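Local coordinates for protein beta-lactamase (Sebaldella termitidis, PDB 6N1N) that probably hydrolyses beta-lactam antibiotics, as a class D serine beta-lactamase, opening the lactam ring to give a substituted beta-amino acid, at residues N57-L62 with E166-I171; L62-V67 with K117-E122; N135-W138 with S142-I145; I151-N156 with E160-S165. One frame throughout, in Å; residues are numbered along the deposited sequence.

Interaction 1 of 4, residues N57-L62 with E166-I171; sequences NSLIFL and EKTYKI
Leu62 and Thr168 bring the two helices closest, their CA atoms lying 5.7 Å apart, and the contacts around them are mostly apolar. Leu62 sends CD1 to the CG2 branch of Ile171, 3.6 Å away, the two side chains meeting at a slant. On the neighbouring turn Thr168 lays its methyl CG2 against the backbone, 3.5 Å from Leu59 O, while Leu59 CD2 comes to 4.0 Å from that same methyl, the two side chains running nearly at right angles. The segment axes pass 9.2 Å apart at 143°, a roughly antiparallel pair. One residue separates helix 56-63 from the Ser-Thr-Phe-Lys sequence that carries the predicted acylated serine, so this buried seam joins the active-site helix of the transpeptidase-type domain to helix 166-175. With chi1 at -65°, Thr168 holds OG1 beside its backbone N and turns CG2 to Leu59. The hydroxyl OG1 passes 3.8 Å from Leu62 CB, but its polar partners include Glu63 OE1 and Ser165 OG, which bind it from just beyond the two segments. Further out, Val172 packs on Leu59 and Leu62, and Leu92 of helix 92-98 also lies against Leu62.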
loop_
_atom_site.group_PDB
_atom_site.type_symbol
_atom_site.label_atom_id
_atom_site.label_comp_id
_atom_site.label_asym_id
_atom_site.label_seq_id
_atom_site.Cartn_x
_atom_site.Cartn_y
_atom_site.Cartn_z
ATOM N N ASN A 57 3.547 -2.870 8.157
ATOM C CA ASN A 57 3.289 -3.804 9.244
ATOM C C ASN A 57 4.086 -5.092 9.053
ATOM O O ASN A 57 4.526 -5.702 10.038
ATOM C CB ASN A 57 1.784 -4.081 9.336
ATOM C CG ASN A 57 1.264 -4.120 10.785
ATOM O OD1 ASN A 57 2.022 -3.962 11.765
ATOM N ND2 ASN A 57 -0.044 -4.290 10.914
ATOM N N SER A 58 4.275 -5.525 7.794
ATOM C CA SER A 58 5.089 -6.710 7.534
ATOM C C SER A 58 6.556 -6.459 7.880
ATOM O O SER A 58 7.227 -7.338 8.436
ATOM C CB SER A 58 4.940 -7.153 6.075
ATOM O OG SER A 58 3.604 -7.534 5.790
ATOM N N LEU A 59 7.084 -5.283 7.528
ATOM C CA LEU A 59 8.441 -4.940 7.966
ATOM C C LEU A 59 8.538 -4.986 9.480
ATOM O O LEU A 59 9.503 -5.525 10.040
ATOM C CB LEU A 59 8.848 -3.544 7.485
ATOM C CG LEU A 59 8.951 -3.275 5.977
ATOM C CD1 LEU A 59 9.047 -1.778 5.746
ATOM C CD2 LEU A 59 10.124 -3.978 5.357
ATOM N N ILE A 60 7.536 -4.415 10.160
ATOM C CA ILE A 60 7.587 -4.321 11.611
ATOM C C ILE A 60 7.496 -5.709 12.232
ATOM O O ILE A 60 8.238 -6.027 13.162
ATOM C CB ILE A 60 6.476 -3.387 12.129
ATOM C CG1 ILE A 60 6.740 -1.936 11.693
ATOM C CG2 ILE A 60 6.373 -3.443 13.647
ATOM C CD1 ILE A 60 5.580 -0.978 11.922
ATOM N N PHE A 61 6.582 -6.556 11.736
ATOM C CA PHE A 61 6.442 -7.908 12.280
ATOM C C PHE A 61 7.768 -8.678 12.225
ATOM O O PHE A 61 8.143 -9.355 13.193
ATOM C CB PHE A 61 5.366 -8.687 11.515
ATOM C CG PHE A 61 3.941 -8.418 11.961
ATOM C CD1 PHE A 61 3.594 -7.280 12.664
ATOM C CD2 PHE A 61 2.946 -9.317 11.639
ATOM C CE1 PHE A 61 2.294 -7.051 13.041
ATOM C CE2 PHE A 61 1.643 -9.103 12.025
ATOM C CZ PHE A 61 1.320 -7.974 12.732
ATOM N N LEU A 62 8.490 -8.600 11.106
ATOM C CA LEU A 62 9.747 -9.323 11.005
ATOM C C LEU A 62 10.820 -8.699 11.879
ATOM O O LEU A 62 11.535 -9.409 12.588
ATOM C CB LEU A 62 10.201 -9.385 9.547
ATOM C CG LEU A 62 9.271 -10.254 8.715
ATOM C CD1 LEU A 62 9.432 -9.917 7.260
ATOM C CD2 LEU A 62 9.551 -11.750 8.942
ATOM N N GLU A 166 18.816 -6.915 7.050
ATOM C CA GLU A 166 18.829 -7.372 5.663
ATOM C C GLU A 166 17.743 -8.409 5.403
ATOM O O GLU A 166 17.112 -8.407 4.339
ATOM C CB GLU A 166 20.203 -7.948 5.316
ATOM C CG GLU A 166 21.322 -6.930 5.284
ATOM C CD GLU A 166 22.689 -7.580 5.105
ATOM O OE1 GLU A 166 23.708 -6.898 5.352
ATOM O OE2 GLU A 166 22.744 -8.770 4.723
ATOM N N LYS A 167 17.518 -9.302 6.362
ATOM C CA LYS A 167 16.508 -10.350 6.209
ATOM C C LYS A 167 15.110 -9.765 6.144
ATOM O O LYS A 167 14.277 -10.211 5.354
ATOM C CB LYS A 167 16.641 -11.340 7.369
ATOM C CG LYS A 167 15.498 -12.354 7.543
ATOM C CD LYS A 167 15.682 -13.166 8.843
ATOM C CE LYS A 167 14.561 -14.179 9.097
ATOM N NZ LYS A 167 14.620 -15.375 8.199
ATOM N N THR A 168 14.822 -8.762 6.965
ATOM C CA THR A 168 13.517 -8.116 6.916
ATOM C C THR A 168 13.232 -7.533 5.545
ATOM O O THR A 168 12.155 -7.736 4.969
ATOM C CB THR A 168 13.480 -7.022 7.975
ATOM O OG1 THR A 168 13.573 -7.652 9.254
ATOM C CG2 THR A 168 12.230 -6.222 7.883
ATOM N N TYR A 169 14.183 -6.759 5.022
ATOM C CA TYR A 169 14.007 -6.202 3.687
ATOM C C TYR A 169 13.871 -7.295 2.628
ATOM O O TYR A 169 13.037 -7.184 1.713
ATOM C CB TYR A 169 15.203 -5.321 3.342
ATOM C CG TYR A 169 15.207 -3.936 3.915
ATOM C CD1 TYR A 169 14.246 -3.011 3.546
ATOM C CD2 TYR A 169 16.236 -3.528 4.774
ATOM C CE1 TYR A 169 14.263 -1.730 4.049
ATOM C CE2 TYR A 169 16.276 -2.228 5.286
ATOM C CZ TYR A 169 15.296 -1.336 4.910
ATOM O OH TYR A 169 15.296 -0.061 5.383
ATOM N N LYS A 170 14.703 -8.334 2.698
ATOM C CA LYS A 170 14.702 -9.350 1.651
ATOM C C LYS A 170 13.360 -10.083 1.602
ATOM O O LYS A 170 12.793 -10.299 0.519
ATOM C CB LYS A 170 15.851 -10.345 1.869
ATOM C CG LYS A 170 15.867 -11.568 0.919
ATOM C CD LYS A 170 17.229 -12.279 0.977
ATOM C CE LYS A 170 17.197 -13.717 0.463
ATOM N NZ LYS A 170 17.171 -13.825 -1.021
ATOM N N ILE A 171 12.832 -10.447 2.766
ATOM C CA ILE A 171 11.555 -11.148 2.827
ATOM C C ILE A 171 10.417 -10.253 2.346
ATOM O O ILE A 171 9.573 -10.678 1.554
ATOM C CB ILE A 171 11.301 -11.661 4.258
ATOM C CG1 ILE A 171 12.221 -12.843 4.582
ATOM C CG2 ILE A 171 9.849 -12.026 4.409
ATOM C CD1 ILE A 171 12.312 -13.159 6.065
#

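Interaction 2 of 4, residues L62-V67 with K117-E122; sequences LEEEVV and KEYLKE
Tyr119 reaches from helix 113-122 to the end of helix 56-63 and touches Glu64 and Glu63 with the far end of its ring. Its hydroxyl donates a short hydrogen bond to Glu64, with Tyr119 OH 2.5 Å from Glu64 OE2, and the carboxylate accepts through its anti lone pair, the one turned away from its other oxygen. Glu64 CD lies in the plane of the ring at its edge, yet the carboxylate itself is turned 70° out of that plane. A turn at chi2 (-58°) bends the glutamate chain so that it crosses the tyrosine at a slant, with Glu64 CG 3.7 Å from Tyr119 CE2.

Glu63 gives only its aliphatic part to this meeting: Glu63 CG rests 3.3 Å from Tyr119 OH, again near the ring plane. Its carboxylate leads elsewhere, for Glu63 OE1 is bound by Thr168 OG1 and Ser165 N. Glu64 OE2 and Glu118 OE1 are 6.3 Å apart, near enough that their like charges may be felt, and the salt bridge of Glu118 to Lys115 would be expected to ease any repulsion.

Glu64 directly precedes the residue at which the chain leaves helical geometry. Glu65 turns to positive phi (66°), its N bonds back to Leu62 O at 3.1 Å, and Val66 N reaches Phe61 O at 2.8 Å, the two bonds together closing the helix with a Schellman motif.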
loop_
_atom_site.group_PDB
_atom_site.type_symbol
_atom_site.label_atom_id
_atom_site.label_comp_id
_atom_site.label_asym_id
_atom_site.label_seq_id
_atom_site.Cartn_x
_atom_site.Cartn_y
_atom_site.Cartn_z
ATOM N N LEU A 62 8.490 -8.600 11.106
ATOM C CA LEU A 62 9.747 -9.323 11.005
ATOM C C LEU A 62 10.820 -8.699 11.879
ATOM O O LEU A 62 11.535 -9.409 12.588
ATOM C CB LEU A 62 10.201 -9.385 9.547
ATOM C CG LEU A 62 9.271 -10.254 8.715
ATOM C CD1 LEU A 62 9.432 -9.917 7.260
ATOM C CD2 LEU A 62 9.551 -11.750 8.942
ATOM N N GLU A 63 10.961 -7.373 11.833
ATOM C CA GLU A 63 12.028 -6.741 12.611
ATOM C C GLU A 63 11.835 -6.961 14.109
ATOM O O GLU A 63 12.818 -7.154 14.853
ATOM C CB GLU A 63 12.107 -5.250 12.287
ATOM C CG GLU A 63 13.405 -4.568 12.778
ATOM C CD GLU A 63 14.648 -5.047 12.054
ATOM O OE1 GLU A 63 14.510 -5.668 10.984
ATOM O OE2 GLU A 63 15.770 -4.769 12.547
ATOM N N GLU A 64 10.588 -6.933 14.570
ATOM C CA GLU A 64 10.245 -7.136 15.970
ATOM C C GLU A 64 10.087 -8.605 16.353
ATOM O O GLU A 64 9.746 -8.893 17.506
ATOM C CB GLU A 64 8.951 -6.384 16.311
ATOM C CG GLU A 64 9.108 -4.879 16.311
ATOM C CD GLU A 64 10.165 -4.442 17.295
ATOM O OE1 GLU A 64 10.049 -4.810 18.474
ATOM O OE2 GLU A 64 11.126 -3.765 16.894
ATOM N N GLU A 65 10.304 -9.523 15.420
ATOM C CA GLU A 65 10.285 -10.963 15.676
ATOM C C GLU A 65 8.901 -11.481 16.062
ATOM O O GLU A 65 8.779 -12.528 16.703
ATOM C CB GLU A 65 11.322 -11.331 16.741
ATOM C CG GLU A 65 12.712 -10.963 16.278
ATOM C CD GLU A 65 13.776 -11.206 17.321
ATOM O OE1 GLU A 65 13.790 -12.304 17.899
ATOM O OE2 GLU A 65 14.579 -10.286 17.574
ATOM N N VAL A 66 7.845 -10.790 15.622
ATOM C CA VAL A 66 6.497 -11.327 15.775
ATOM C C VAL A 66 6.416 -12.707 15.145
ATOM O O VAL A 66 5.817 -13.637 15.715
ATOM C CB VAL A 66 5.470 -10.360 15.158
ATOM C CG1 VAL A 66 4.065 -10.965 15.143
ATOM C CG2 VAL A 66 5.464 -9.064 15.931
ATOM N N VAL A 67 6.980 -12.853 13.948
ATOM C CA VAL A 67 7.210 -14.142 13.308
ATOM C C VAL A 67 8.685 -14.186 12.947
ATOM O O VAL A 67 9.330 -13.144 12.777
ATOM C CB VAL A 67 6.332 -14.386 12.063
ATOM C CG1 VAL A 67 4.889 -14.601 12.470
ATOM C CG2 VAL A 67 6.418 -13.226 11.086
ATOM N N LYS A 117 4.781 3.665 17.352
ATOM C CA LYS A 117 5.060 5.080 17.111
ATOM C C LYS A 117 6.501 5.302 16.676
ATOM O O LYS A 117 6.770 6.157 15.824
ATOM C CB LYS A 117 4.743 5.914 18.352
ATOM C CG LYS A 117 3.241 6.113 18.558
ATOM C CD LYS A 117 2.946 6.833 19.863
ATOM C CE LYS A 117 1.447 7.005 20.055
ATOM N NZ LYS A 117 1.112 7.525 21.407
ATOM N N GLU A 118 7.438 4.523 17.230
ATOM C CA GLU A 118 8.833 4.612 16.803
ATOM C C GLU A 118 8.988 4.283 15.330
ATOM O O GLU A 118 9.692 4.985 14.593
ATOM C CB GLU A 118 9.707 3.671 17.620
ATOM C CG GLU A 118 9.926 4.080 19.049
ATOM C CD GLU A 118 10.702 3.006 19.798
ATOM O OE1 GLU A 118 11.327 2.146 19.126
ATOM O OE2 GLU A 118 10.673 3.011 21.039
ATOM N N TYR A 119 8.332 3.204 14.872
ATOM C CA TYR A 119 8.381 2.845 13.463
ATOM C C TYR A 119 7.683 3.869 12.581
ATOM O O TYR A 119 8.159 4.177 11.487
ATOM C CB TYR A 119 7.780 1.451 13.257
ATOM C CG TYR A 119 8.745 0.340 13.607
ATOM C CD1 TYR A 119 9.811 0.035 12.771
ATOM C CD2 TYR A 119 8.608 -0.384 14.784
ATOM C CE1 TYR A 119 10.699 -0.983 13.088
ATOM C CE2 TYR A 119 9.488 -1.405 15.108
ATOM C CZ TYR A 119 10.533 -1.693 14.260
ATOM O OH TYR A 119 11.409 -2.702 14.596
ATOM N N LEU A 120 6.542 4.410 13.027
ATOM C CA LEU A 120 5.862 5.424 12.229
ATOM C C LEU A 120 6.739 6.667 12.070
ATOM O O LEU A 120 6.705 7.307 11.011
ATOM C CB LEU A 120 4.508 5.759 12.857
ATOM C CG LEU A 120 3.521 4.588 12.941
ATOM C CD1 LEU A 120 2.225 5.038 13.591
ATOM C CD2 LEU A 120 3.196 3.931 11.596
ATOM N N LYS A 121 7.560 6.977 13.075
ATOM C CA LYS A 121 8.508 8.088 12.963
ATOM C C LYS A 121 9.630 7.752 11.983
ATOM O O LYS A 121 9.948 8.549 11.087
ATOM C CB LYS A 121 9.061 8.423 14.346
ATOM C CG LYS A 121 10.076 9.562 14.364
ATOM C CD LYS A 121 10.466 9.918 15.803
ATOM C CE LYS A 121 11.786 10.689 15.885
ATOM N NZ LYS A 121 11.604 12.168 15.824
ATOM N N GLU A 122 10.243 6.577 12.148
ATOM C CA GLU A 122 11.289 6.120 11.236
ATOM C C GLU A 122 10.800 6.118 9.798
ATOM O O GLU A 122 11.533 6.511 8.877
ATOM C CB GLU A 122 11.733 4.726 11.688
ATOM C CG GLU A 122 12.737 3.989 10.806
ATOM C CD GLU A 122 14.146 4.505 10.943
ATOM O OE1 GLU A 122 14.373 5.400 11.781
ATOM O OE2 GLU A 122 15.034 4.021 10.208
#

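Interaction 3 of 4, residues N135-W138 with S142-I145; sequences NSFW and SLKI
The backbones of 135-138 and 142-145 come nearest at Phe137 and Ser142, whose CA atoms are 5.9 Å apart, where one loop doubles back on itself with no regular strand pairing between the halves. Leu143 N makes one weak hydrogen bond to Phe137 O, 3.5 Å long with an angle of 153° at the hydrogen. A water bridges the two halves, donating to both carbonyls, at 2.8 Å to Phe137 O and 2.9 Å to Leu143 O. Ser142 OG also stands close, 3.1 Å from Phe137 O, although the hydrogen bond of this hydroxyl goes to Asp140 OD1 inside the turn.

The side chains of Phe137 and Leu143 run alongside each other in the same direction. Leu143 CD2 meets the aromatic ring at its edge, in the ring plane, 3.9 Å from Phe137 CD1. A face of the same ring is taken by Trp138, whose CE3 sits 3.7 Å above the ring centre, so that consecutive aromatic residues brace one another. Phe137 tucks CG between its own backbone N and carbonyl carbon (chi1 54°), which sets the ring beside the leucine. Trp138 NE1 in turn donates to OQ2 of the carboxylated lysine at position 54, as the equivalent tryptophan does in other class D enzymes.

The loop lies between helices 113-122 and 147-159. Tyr116 of the first meets Phe137 edge-to-face, helix 101-108 packs on Trp138, and Lys144 reaches strand 184-195 through a salt bridge to Glu195.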
loop_
_atom_site.group_PDB
_atom_site.type_symbol
_atom_site.label_atom_id
_atom_site.label_comp_id
_atom_site.label_asym_id
_atom_site.label_seq_id
_atom_site.Cartn_x
_atom_site.Cartn_y
_atom_site.Cartn_z
ATOM N N ASN A 135 -4.415 -2.317 17.951
ATOM C CA ASN A 135 -4.384 -3.417 17.001
ATOM C C ASN A 135 -5.173 -3.129 15.731
ATOM O O ASN A 135 -5.381 -4.047 14.929
ATOM C CB ASN A 135 -4.933 -4.689 17.653
ATOM C CG ASN A 135 -6.357 -4.521 18.159
ATOM O OD1 ASN A 135 -6.966 -3.455 18.018
ATOM N ND2 ASN A 135 -6.894 -5.579 18.756
ATOM N N SER A 136 -5.626 -1.879 15.525
ATOM C CA SER A 136 -6.385 -1.567 14.312
ATOM C C SER A 136 -6.342 -0.073 13.961
ATOM O O SER A 136 -7.242 0.415 13.288
ATOM C CB SER A 136 -7.841 -2.044 14.456
ATOM O OG SER A 136 -8.492 -1.446 15.552
ATOM N N PHE A 137 -5.312 0.645 14.395
ATOM C CA PHE A 137 -5.222 2.073 14.126
ATOM C C PHE A 137 -5.076 2.399 12.655
ATOM O O PHE A 137 -5.228 3.572 12.291
ATOM C CB PHE A 137 -4.037 2.681 14.897
ATOM C CG PHE A 137 -2.720 1.997 14.643
ATOM C CD1 PHE A 137 -1.900 2.409 13.612
ATOM C CD2 PHE A 137 -2.314 0.922 15.421
ATOM C CE1 PHE A 137 -0.707 1.763 13.360
ATOM C CE2 PHE A 137 -1.112 0.289 15.151
ATOM C CZ PHE A 137 -0.331 0.721 14.121
ATOM N N TRP A 138 -4.796 1.408 11.808
ATOM C CA TRP A 138 -4.651 1.658 10.389
ATOM C C TRP A 138 -5.964 1.544 9.638
ATOM O O TRP A 138 -5.998 1.878 8.449
ATOM C CB TRP A 138 -3.597 0.716 9.796
ATOM C CG TRP A 138 -3.878 -0.719 9.946
ATOM C CD1 TRP A 138 -4.499 -1.512 9.036
ATOM C CD2 TRP A 138 -3.509 -1.573 11.039
ATOM N NE1 TRP A 138 -4.545 -2.807 9.478
ATOM C CE2 TRP A 138 -3.974 -2.874 10.719
ATOM C CE3 TRP A 138 -2.850 -1.371 12.254
ATOM C CZ2 TRP A 138 -3.787 -3.968 11.566
ATOM C CZ3 TRP A 138 -2.691 -2.463 13.106
ATOM C CH2 TRP A 138 -3.149 -3.743 12.749
ATOM N N SER A 142 -7.692 7.009 12.519
ATOM C CA SER A 142 -6.732 7.766 13.322
ATOM C C SER A 142 -5.502 8.037 12.478
ATOM O O SER A 142 -5.196 9.200 12.143
ATOM C CB SER A 142 -6.385 7.018 14.613
ATOM O OG SER A 142 -5.799 5.750 14.395
ATOM N N LEU A 143 -4.778 6.990 12.111
ATOM C CA LEU A 143 -3.644 7.105 11.202
ATOM C C LEU A 143 -4.100 7.470 9.793
ATOM O O LEU A 143 -5.046 6.894 9.249
ATOM C CB LEU A 143 -2.863 5.790 11.179
ATOM C CG LEU A 143 -1.608 5.747 10.297
ATOM C CD1 LEU A 143 -0.576 6.770 10.759
ATOM C CD2 LEU A 143 -0.955 4.377 10.340
ATOM N N LYS A 144 -3.429 8.445 9.199
ATOM C CA LYS A 144 -3.756 8.869 7.850
ATOM C C LYS A 144 -2.458 9.197 7.119
ATOM O O LYS A 144 -1.497 9.645 7.743
ATOM C CB LYS A 144 -4.668 10.105 7.818
ATOM C CG LYS A 144 -6.045 9.931 8.481
ATOM C CD LYS A 144 -6.912 11.191 8.244
ATOM C CE LYS A 144 -8.208 11.182 9.032
ATOM N NZ LYS A 144 -9.129 10.111 8.590
ATOM N N ILE A 145 -2.459 9.017 5.798
ATOM C CA ILE A 145 -1.265 9.220 4.977
ATOM C C ILE A 145 -1.672 9.681 3.585
ATOM O O ILE A 145 -2.739 9.342 3.085
ATOM C CB ILE A 145 -0.403 7.929 4.919
ATOM C CG1 ILE A 145 0.918 8.192 4.191
ATOM C CG2 ILE A 145 -1.163 6.753 4.255
ATOM C CD1 ILE A 145 1.941 7.101 4.413
HETATM O O HOH W 1 -6.664 4.737 10.195
#

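Interaction 4 of 4, residues I151-N156 with E160-S165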
loop_
_atom_site.group_PDB
_atom_site.type_symbol
_atom_site.label_atom_id
_atom_site.label_comp_id
_atom_site.label_asym_id
_atom_site.label_seq_id
_atom_site.Cartn_x
_atom_site.Cartn_y
_atom_site.Cartn_z
ATOM N N ILE A 151 4.462 7.161 -1.365
ATOM C CA ILE A 151 5.570 6.996 -2.297
ATOM C C ILE A 151 6.894 7.257 -1.599
ATOM O O ILE A 151 7.873 6.531 -1.808
ATOM C CB ILE A 151 5.372 7.909 -3.516
ATOM C CG1 ILE A 151 4.267 7.313 -4.417
ATOM C CG2 ILE A 151 6.688 8.107 -4.270
ATOM C CD1 ILE A 151 3.759 8.228 -5.493
ATOM N N ASP A 152 6.971 8.294 -0.772
ATOM C CA ASP A 152 8.254 8.581 -0.138
ATOM C C ASP A 152 8.664 7.430 0.773
ATOM O O ASP A 152 9.839 7.050 0.806
ATOM C CB ASP A 152 8.190 9.920 0.595
ATOM C CG ASP A 152 8.488 11.113 -0.367
ATOM O OD1 ASP A 152 9.405 10.998 -1.226
ATOM O OD2 ASP A 152 7.797 12.141 -0.306
ATOM N N PHE A 153 7.686 6.817 1.447
ATOM C CA PHE A 153 7.951 5.641 2.278
ATOM C C PHE A 153 8.424 4.465 1.424
ATOM O O PHE A 153 9.385 3.767 1.788
ATOM C CB PHE A 153 6.682 5.290 3.066
ATOM C CG PHE A 153 6.633 3.856 3.536
ATOM C CD1 PHE A 153 7.369 3.435 4.621
ATOM C CD2 PHE A 153 5.877 2.932 2.853
ATOM C CE1 PHE A 153 7.335 2.102 5.015
ATOM C CE2 PHE A 153 5.838 1.619 3.240
ATOM C CZ PHE A 153 6.554 1.195 4.310
ATOM N N LEU A 154 7.798 4.263 0.273
ATOM C CA LEU A 154 8.164 3.154 -0.596
ATOM C C LEU A 154 9.551 3.355 -1.210
ATOM O O LEU A 154 10.273 2.381 -1.376
ATOM C CB LEU A 154 7.124 2.968 -1.687
ATOM C CG LEU A 154 5.767 2.458 -1.210
ATOM C CD1 LEU A 154 4.695 2.717 -2.233
ATOM C CD2 LEU A 154 5.837 0.974 -0.886
ATOM N N ILE A 155 9.933 4.601 -1.535
ATOM C CA ILE A 155 11.286 4.866 -2.034
ATOM C C ILE A 155 12.319 4.510 -0.974
ATOM O O ILE A 155 13.365 3.902 -1.262
ATOM C CB ILE A 155 11.423 6.338 -2.470
ATOM C CG1 ILE A 155 10.540 6.656 -3.673
ATOM C CG2 ILE A 155 12.868 6.667 -2.819
ATOM C CD1 ILE A 155 10.370 8.130 -3.933
ATOM N N ASN A 156 12.084 4.954 0.259
ATOM C CA ASN A 156 12.978 4.617 1.355
ATOM C C ASN A 156 13.052 3.109 1.589
ATOM O O ASN A 156 14.100 2.593 1.965
ATOM C CB ASN A 156 12.540 5.348 2.627
ATOM C CG ASN A 156 13.003 6.786 2.644
ATOM O OD1 ASN A 156 14.129 7.082 2.259
ATOM N ND2 ASN A 156 12.136 7.688 3.070
ATOM N N GLU A 160 16.322 0.877 0.999
ATOM C CA GLU A 160 16.662 0.258 2.285
ATOM C C GLU A 160 17.302 1.257 3.251
ATOM O O GLU A 160 18.277 0.964 3.949
ATOM C CB GLU A 160 17.533 -0.989 2.073
ATOM C CG GLU A 160 16.856 -1.927 1.085
ATOM C CD GLU A 160 17.329 -3.364 1.085
ATOM O OE1 GLU A 160 18.191 -3.749 1.902
ATOM O OE2 GLU A 160 16.812 -4.093 0.225
ATOM N N LYS A 161 16.706 2.450 3.323
ATOM C CA LYS A 161 17.204 3.523 4.173
ATOM C C LYS A 161 16.797 3.398 5.632
ATOM O O LYS A 161 17.448 4.004 6.505
ATOM C CB LYS A 161 16.711 4.872 3.646
ATOM C CG LYS A 161 17.375 5.339 2.343
ATOM C CD LYS A 161 18.867 5.529 2.501
ATOM C CE LYS A 161 19.361 6.760 1.747
ATOM N NZ LYS A 161 19.160 6.647 0.279
ATOM N N PHE A 162 15.727 2.663 5.924
ATOM C CA PHE A 162 15.298 2.488 7.299
ATOM C C PHE A 162 16.247 1.539 8.022
ATOM O O PHE A 162 16.864 0.667 7.410
ATOM C CB PHE A 162 13.884 1.912 7.351
ATOM C CG PHE A 162 12.860 2.691 6.562
ATOM C CD1 PHE A 162 12.755 4.054 6.686
ATOM C CD2 PHE A 162 11.987 2.035 5.699
ATOM C CE1 PHE A 162 11.795 4.759 5.952
ATOM C CE2 PHE A 162 11.003 2.743 4.979
ATOM C CZ PHE A 162 10.919 4.094 5.117
HETATM N N MSE A 163 16.354 1.706 9.335
HETATM C CA MSE A 163 17.199 0.827 10.131
HETATM C C MSE A 163 16.471 -0.491 10.411
HETATM O O MSE A 163 15.874 -0.693 11.471
HETATM C CB MSE A 163 17.618 1.525 11.428
HETATM C CG MSE A 163 18.441 2.795 11.188
HETATM SE SE MSE A 163 20.088 2.490 10.166
HETATM C CE MSE A 163 20.875 1.131 11.326
ATOM N N LEU A 164 16.518 -1.379 9.420
ATOM C CA LEU A 164 15.944 -2.708 9.508
ATOM C C LEU A 164 17.015 -3.684 9.052
ATOM O O LEU A 164 17.931 -3.314 8.326
ATOM C CB LEU A 164 14.704 -2.868 8.616
ATOM C CG LEU A 164 13.653 -1.776 8.749
ATOM C CD1 LEU A 164 12.637 -1.839 7.607
ATOM C CD2 LEU A 164 12.957 -1.874 10.096
ATOM N N SER A 165 16.848 -4.950 9.415
ATOM C CA SER A 165 17.832 -5.951 9.043
ATOM C C SER A 165 17.719 -6.364 7.572
ATOM O O SER A 165 16.686 -6.207 6.915
ATOM C CB SER A 165 17.677 -7.196 9.915
ATOM O OG SER A 165 16.504 -7.903 9.541
#
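The rings of Phe153 and Phe162 lie in nearly parallel planes, 22° apart, but are slid so far that they barely overlap, their centroids being 5.7 Å from one another. The nearest atoms are Phe153 CD1 and Phe162 CZ, 3.6 Å apart, in an oblique approach. Above one face of the Phe162 ring, toward its rim, sits the carbonyl oxygen of Asn156, 4.3 Å from the ring plane. Asn156 CB comes nearer still and presses to 3.2 Å on Phe162 CZ, a tight fit, while the amide plane of the asparagine stands 60° to the ring. Phe153 swings CG to the far side from its backbone N (chi1 158°), which carries its ring along the helix flank to Phe162.

These contacts form where helix 147-159 ends in a Schellman motif. Glu160 takes positive phi, and Lys161 N donates to Asn156 O at 2.9 Å, nearly straight and in the carbonyl plane. The lysine then lays its CB and CG across the asparagine side chain, each 3.7 Å from Asn156 OD1, before its amino group leads off to a salt bridge with Glu159.

Beyond the turn the chain makes an inverse gamma turn centred on selenomethionine Met163, with Leu164 N bonded to Phe162 O at 2.9 Å, and arrives at Ser165, the N-cap of helix 166-175. Phe123 meets both phenylalanine rings, and Tyr125 meets that of Phe153 edge-to-face.

Interactions 1, 2 and 4 form one connected cluster, and carboxylates join its parts. Glu63 OE1 of interaction 2 accepts from Thr168 OG1 of interaction 1 at 2.8 Å and from Ser165 N of interaction 4 at 2.9 Å, while Glu122 OE2 takes Met163 N at 2.8 Å. Tyr169 OH bonds to Phe162 O at 2.7 Å. Leu62 serves both interactions 1 and 2. Interaction 3, its centre about 20 Å from that of interaction 1, still touches it where Asn57 ND2 packs 3.6 Å from Trp138 CH2. Both reach the carboxylated lysine, Ser58 OG at its backbone O and Trp138 NE1 at OQ2; the Leu143 side chain is about 11 Å from that of Ser51, the predicted nucleophile.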